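PDB 2NYG: YokD protein from Bacillus subtilis, which probably transfers acetyl groups from acetyl-coenzyme A to amines, as an aminoglycoside 3-N-acetyltransferase-like protein that may contribute to antibiotic resistance. Local coordinates for the interface of chains A and B. Residues are numbered along the deposited sequence; one frame, centred on the assembly and turned at random. Chains: chain A/B, YokD protein.

The interface of chains A and B. Residues chain A 6, 9-12, 44; chain B 81, 86-87, 90, 94.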
loop_
_atom_site.group_PDB
_atom_site.type_symbol
_atom_site.label_atom_id
_atom_site.label_comp_id
_atom_site.label_asym_id
_atom_site.label_seq_id
_atom_site.Cartn_x
_atom_site.Cartn_y
_atom_site.Cartn_z
ATOM N N VAL A 6 -13.689 -15.410 -3.137
ATOM C CA VAL A 6 -14.492 -15.394 -4.360
ATOM C C VAL A 6 -15.618 -16.439 -4.362
ATOM O O VAL A 6 -16.655 -16.255 -5.009
ATOM C CB VAL A 6 -13.598 -15.618 -5.613
ATOM C CG1 VAL A 6 -14.442 -15.668 -6.866
ATOM C CG2 VAL A 6 -12.578 -14.519 -5.725
ATOM N N THR A 9 -18.753 -15.562 -2.075
ATOM C CA THR A 9 -19.442 -14.365 -2.557
ATOM C C THR A 9 -20.524 -14.676 -3.588
ATOM O O THR A 9 -20.234 -15.118 -4.698
ATOM C CB THR A 9 -18.447 -13.360 -3.184
ATOM O OG1 THR A 9 -17.358 -13.139 -2.283
ATOM C CG2 THR A 9 -19.134 -12.032 -3.446
ATOM N N THR A 10 -21.771 -14.427 -3.212
ATOM C CA THR A 10 -22.925 -14.670 -4.072
ATOM C C THR A 10 -22.755 -13.949 -5.418
ATOM O O THR A 10 -22.766 -14.580 -6.471
ATOM C CB THR A 10 -24.246 -14.241 -3.316
ATOM O OG1 THR A 10 -25.383 -14.314 -4.196
ATOM C CG2 THR A 10 -24.098 -12.836 -2.739
ATOM N N PHE A 11 -22.584 -12.630 -5.377
ATOM C CA PHE A 11 -22.383 -11.823 -6.581
ATOM C C PHE A 11 -21.323 -10.781 -6.214
ATOM O O PHE A 11 -21.110 -10.501 -5.037
ATOM C CB PHE A 11 -23.691 -11.141 -7.000
ATOM N N PRO A 12 -20.646 -10.191 -7.215
ATOM C CA PRO A 12 -19.608 -9.189 -6.950
ATOM C C PRO A 12 -20.073 -7.923 -6.226
ATOM O O PRO A 12 -21.099 -7.335 -6.573
ATOM C CB PRO A 12 -19.070 -8.859 -8.350
ATOM C CG PRO A 12 -19.446 -10.016 -9.172
ATOM C CD PRO A 12 -20.806 -10.390 -8.665
ATOM N N TRP A 44 -15.808 -10.656 -2.167
ATOM C CA TRP A 44 -15.058 -10.152 -3.306
ATOM C C TRP A 44 -15.612 -8.843 -3.833
ATOM O O TRP A 44 -16.801 -8.754 -4.135
ATOM C CB TRP A 44 -15.057 -11.159 -4.460
ATOM C CG TRP A 44 -14.117 -10.732 -5.554
ATOM C CD1 TRP A 44 -12.767 -10.660 -5.467
ATOM C CD2 TRP A 44 -14.460 -10.223 -6.852
ATOM N NE1 TRP A 44 -12.238 -10.135 -6.615
ATOM C CE2 TRP A 44 -13.255 -9.855 -7.483
ATOM C CE3 TRP A 44 -15.667 -10.033 -7.536
ATOM C CZ2 TRP A 44 -13.214 -9.306 -8.770
ATOM C CZ3 TRP A 44 -15.628 -9.485 -8.820
ATOM C CH2 TRP A 44 -14.408 -9.129 -9.420
ATOM N N TRP B 81 -9.524 -14.601 -16.652
ATOM C CA TRP B 81 -9.063 -14.840 -15.283
ATOM C C TRP B 81 -9.056 -16.325 -14.925
ATOM O O TRP B 81 -9.912 -17.094 -15.372
ATOM C CB TRP B 81 -9.947 -14.101 -14.280
ATOM C CG TRP B 81 -9.885 -12.626 -14.407
ATOM C CD1 TRP B 81 -9.079 -11.917 -15.236
ATOM C CD2 TRP B 81 -10.643 -11.664 -13.658
ATOM N NE1 TRP B 81 -9.278 -10.574 -15.056
ATOM C CE2 TRP B 81 -10.234 -10.387 -14.094
ATOM C CE3 TRP B 81 -11.627 -11.757 -12.662
ATOM C CZ2 TRP B 81 -10.773 -9.202 -13.570
ATOM C CZ3 TRP B 81 -12.166 -10.574 -12.140
ATOM C CH2 TRP B 81 -11.734 -9.315 -12.600
ATOM N N VAL B 86 -13.632 -16.884 -11.874
ATOM C CA VAL B 86 -14.775 -16.141 -11.375
ATOM C C VAL B 86 -15.984 -16.563 -12.190
ATOM O O VAL B 86 -15.902 -16.700 -13.415
ATOM C CB VAL B 86 -14.531 -14.621 -11.507
ATOM C CG1 VAL B 86 -15.822 -13.887 -11.794
ATOM C CG2 VAL B 86 -13.914 -14.100 -10.232
ATOM N N PRO B 87 -17.125 -16.782 -11.521
ATOM C CA PRO B 87 -18.344 -17.197 -12.223
ATOM C C PRO B 87 -18.549 -16.450 -13.544
ATOM O O PRO B 87 -18.304 -15.248 -13.633
ATOM C CB PRO B 87 -19.436 -16.903 -11.196
ATOM C CG PRO B 87 -18.738 -17.198 -9.888
ATOM C CD PRO B 87 -17.390 -16.544 -10.089
ATOM N N TRP B 90 -20.678 -13.329 -13.716
ATOM C CA TRP B 90 -20.132 -12.086 -13.181
ATOM C C TRP B 90 -19.371 -11.235 -14.204
ATOM O O TRP B 90 -19.112 -10.059 -13.963
ATOM C CB TRP B 90 -19.156 -12.389 -12.044
ATOM C CG TRP B 90 -19.714 -13.089 -10.844
ATOM C CD1 TRP B 90 -20.977 -13.573 -10.677
ATOM C CD2 TRP B 90 -19.031 -13.314 -9.604
ATOM N NE1 TRP B 90 -21.129 -14.077 -9.408
ATOM C CE2 TRP B 90 -19.948 -13.928 -8.727
ATOM C CE3 TRP B 90 -17.730 -13.049 -9.146
ATOM C CZ2 TRP B 90 -19.607 -14.283 -7.407
ATOM C CZ3 TRP B 90 -17.389 -13.400 -7.836
ATOM C CH2 TRP B 90 -18.326 -14.009 -6.984
ATOM N N ILE B 94 -18.788 -7.289 -14.112
ATOM C CA ILE B 94 -17.414 -6.960 -13.725
ATOM C C ILE B 94 -16.807 -5.941 -14.673
ATOM O O ILE B 94 -16.116 -5.007 -14.255
ATOM C CB ILE B 94 -16.542 -8.219 -13.711
ATOM C CG1 ILE B 94 -16.843 -9.023 -12.447
ATOM C CG2 ILE B 94 -15.076 -7.849 -13.789
ATOM C CD1 ILE B 94 -16.229 -10.390 -12.428
#
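B:Trp90 reaches across from the 3-10 helix 88-90 and lays its indole against A:Pro12, in a largely apolar patch of the two-fold homodimer interface of this antibiotic N-acetyltransferase family member. The pyrrolidine rests on one indole face: A:Pro12 CD stands 3.5 Å from the centroid of the five-membered ring, a CH-pi contact, while A:Pro12 CG lies 3.4 Å from B:Trp90 CD2, at the ring fusion. CD of B:Pro87, from the same chain as the tryptophan, packs on the opposite face, which sandwiches the indole between two prolines. With CG anti to its own carbonyl carbon (chi1 -62°), B:Trp90 swings its six-membered ring toward chain A, where its CH2 lies 3.9 Å from A:Thr9 CB and near the main-chain A:Val6 O. A:Thr9 O lies at the ring edge in plane, but its closeness to the ring is doubtful. The indole NE1 of B:Trp90 makes a weak hydrogen bond to A:Thr10 O (3.4 Å, 128° at H).

From the B:Pro87 side of the indole, opposite A:Pro12, A:Val6 CG1 approaches the rim obliquely, 3.8 Å from B:Trp90 CZ3; this is the branch anti to the backbone N. That same methyl meets B:Val86 CG2, the two valine side chains crossing at about a right angle.

A:Trp44 runs antiparallel past B:Trp90, its CE3 3.8 Å from B:Trp90 CZ3. Its benzene end continues into chain B, where CH2 touches the terminal methyl B:Ile94 CD1 at 3.7 Å and also sits in plane at the edge of the B:Trp81 ring. Within chain A, A:Pro12 CG abuts the A:Trp44 edge in plane, linking the two chain A residues that approach B:Trp90 from the same side. Farther out, the backbone N of A:Trp44 donates a nearly straight hydrogen bond to the hydroxyl A:Thr9 OG1 (2.9 Å, 164° at H), tying the loop of A:Trp44, a coenzyme A-binding residue, to the N-terminal segment.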